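Local coordinates for 11R-lipoxygenase (Gersemia fruticosa, PDB 3VF1), which probably inserts molecular oxygen into polyunsaturated fatty acids at a non-heme iron, in a calcium-dependent manner, at residues A[376-381]-A[599-604]. Sequence-based numbering, arbitrary orientation.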
# COMPACT_ATOMS: atom_id res chain seq x y z
N LYS A 376 11.84 2.83 27.06
CA LYS A 376 10.72 2.92 26.14
C LYS A 376 11.15 3.40 24.76
O LYS A 376 10.66 2.91 23.74
CB LYS A 376 9.63 3.84 26.71
CG LYS A 376 8.88 3.24 27.89
CD LYS A 376 7.69 4.09 28.30
CE LYS A 376 8.11 5.47 28.78
NZ LYS A 376 6.94 6.28 29.23
N LEU A 377 12.07 4.36 24.72
CA LEU A 377 12.54 4.91 23.45
C LEU A 377 13.21 3.83 22.61
O LEU A 377 13.04 3.80 21.39
CB LEU A 377 13.52 6.06 23.69
CG LEU A 377 12.88 7.34 24.25
CD1 LEU A 377 13.95 8.31 24.73
CD2 LEU A 377 12.00 8.00 23.20
N TRP A 378 13.96 2.94 23.25
CA TRP A 378 14.66 1.87 22.54
C TRP A 378 13.70 0.80 22.03
O TRP A 378 13.97 0.16 21.02
CB TRP A 378 15.72 1.24 23.44
CG TRP A 378 17.00 2.04 23.49
CD1 TRP A 378 17.36 2.97 24.43
CD2 TRP A 378 18.09 1.97 22.56
NE1 TRP A 378 18.60 3.48 24.14
CE2 TRP A 378 19.07 2.89 23.00
CE3 TRP A 378 18.33 1.23 21.40
CZ2 TRP A 378 20.26 3.08 22.31
CZ3 TRP A 378 19.52 1.42 20.73
CH2 TRP A 378 20.47 2.33 21.19
N LEU A 379 12.58 0.62 22.72
CA LEU A 379 11.56 -0.33 22.28
C LEU A 379 10.86 0.20 21.03
O LEU A 379 10.61 -0.55 20.09
CB LEU A 379 10.54 -0.57 23.39
CG LEU A 379 9.43 -1.59 23.08
CD1 LEU A 379 10.01 -2.97 22.84
CD2 LEU A 379 8.41 -1.62 24.21
N ARG A 380 10.55 1.49 21.02
CA ARG A 380 9.91 2.12 19.88
C ARG A 380 10.84 2.16 18.67
O ARG A 380 10.40 2.01 17.53
CB ARG A 380 9.46 3.54 20.24
CG ARG A 380 8.36 3.60 21.27
CD ARG A 380 7.06 3.04 20.72
NE ARG A 380 6.55 3.84 19.61
CZ ARG A 380 5.62 3.44 18.75
NH1 ARG A 380 5.09 2.22 18.85
NH2 ARG A 380 5.22 4.24 17.78
N CYS A 381 12.12 2.37 18.92
CA CYS A 381 13.10 2.43 17.84
C CYS A 381 13.12 1.11 17.09
O CYS A 381 13.15 1.09 15.86
CB CYS A 381 14.49 2.75 18.39
SG CYS A 381 15.70 3.15 17.10
N PRO A 599 25.10 3.49 21.89
CA PRO A 599 24.62 2.18 22.35
C PRO A 599 23.70 2.33 23.55
O PRO A 599 23.75 3.36 24.23
CB PRO A 599 25.90 1.44 22.72
CG PRO A 599 26.91 2.51 22.98
CD PRO A 599 26.55 3.65 22.07
N PRO A 600 22.87 1.32 23.83
CA PRO A 600 21.96 1.38 24.97
C PRO A 600 22.72 1.40 26.29
O PRO A 600 23.91 1.11 26.31
CB PRO A 600 21.14 0.10 24.84
CG PRO A 600 22.03 -0.84 24.10
CD PRO A 600 22.82 0.01 23.15
N PRO A 601 22.03 1.74 27.39
CA PRO A 601 22.67 1.75 28.71
C PRO A 601 22.99 0.34 29.19
O PRO A 601 22.27 -0.60 28.84
CB PRO A 601 21.62 2.40 29.61
CG PRO A 601 20.32 2.09 28.94
CD PRO A 601 20.61 2.11 27.47
N THR A 602 24.05 0.19 29.97
CA THR A 602 24.42 -1.11 30.52
C THR A 602 24.18 -1.16 32.03
O THR A 602 24.23 -2.23 32.63
CB THR A 602 25.90 -1.43 30.24
OG1 THR A 602 26.72 -0.34 30.70
CG2 THR A 602 26.14 -1.64 28.75
N GLU A 603 23.90 -0.00 32.62
CA GLU A 603 23.69 0.09 34.06
C GLU A 603 22.45 0.93 34.38
O GLU A 603 21.98 1.70 33.54
CB GLU A 603 24.91 0.70 34.74
CG GLU A 603 26.16 -0.16 34.69
CD GLU A 603 27.34 0.49 35.38
OE1 GLU A 603 27.58 1.69 35.13
OE2 GLU A 603 28.02 -0.19 36.17
N LYS A 604 21.95 0.78 35.60
CA LYS A 604 20.83 1.58 36.07
C LYS A 604 21.31 2.95 36.54
O LYS A 604 22.49 3.14 36.83
CB LYS A 604 20.12 0.88 37.23
CG LYS A 604 19.68 -0.55 36.94
CD LYS A 604 18.63 -0.61 35.85
CE LYS A 604 17.92 -1.96 35.85
NZ LYS A 604 16.97 -2.14 36.98
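Trp378 lays one face of its indole against Pro600, in a tryptophan–proline CH-pi contact within the lipoxygenase domain. The tryptophan sits on the long helix 369-410, which further along carries the iron ligands His392 and His397. The prolines belong to the loop between helices 582-586 and 609-615. Pro599, Pro600 and Pro601 have the extended backbone of the polyproline II conformation. The contact is far from the iron.

The Trp378 side chain leaves the helix toward the loop. Its CG lies beside the backbone N and anti to the carbonyl carbon (chi1 -81°), which brings the six-membered ring up to the prolines. Pro600 CB stands over that ring, 4.1 Å from its centroid and 16° off the normal. The side chain of Pro600 runs roughly perpendicular to that of Trp378. Pro600 CD approaches the far rim of the indole, 3.8 Å from Trp378 CH2. The side chain of Pro601 runs antiparallel alongside the tryptophan, and its CD comes to 4.1 Å from Trp378 NE1.

No hydrogen bond joins the two segments, so the fit rests on van der Waals and CH-pi contact. Replacing Trp378 with an alanine is likely to open a gap beneath Pro600 CB and CD and leave the prolines without the aromatic surface they lean on. Met596 also touches Trp378, while Tyr352 touches Pro600 and Met374 of the same helix touches Pro601. The backbone takes part too: Trp378 CZ2 lies 3.7 Å from Pro599 C and 3.5 Å from Pro600 N, the two atoms of one peptide bond.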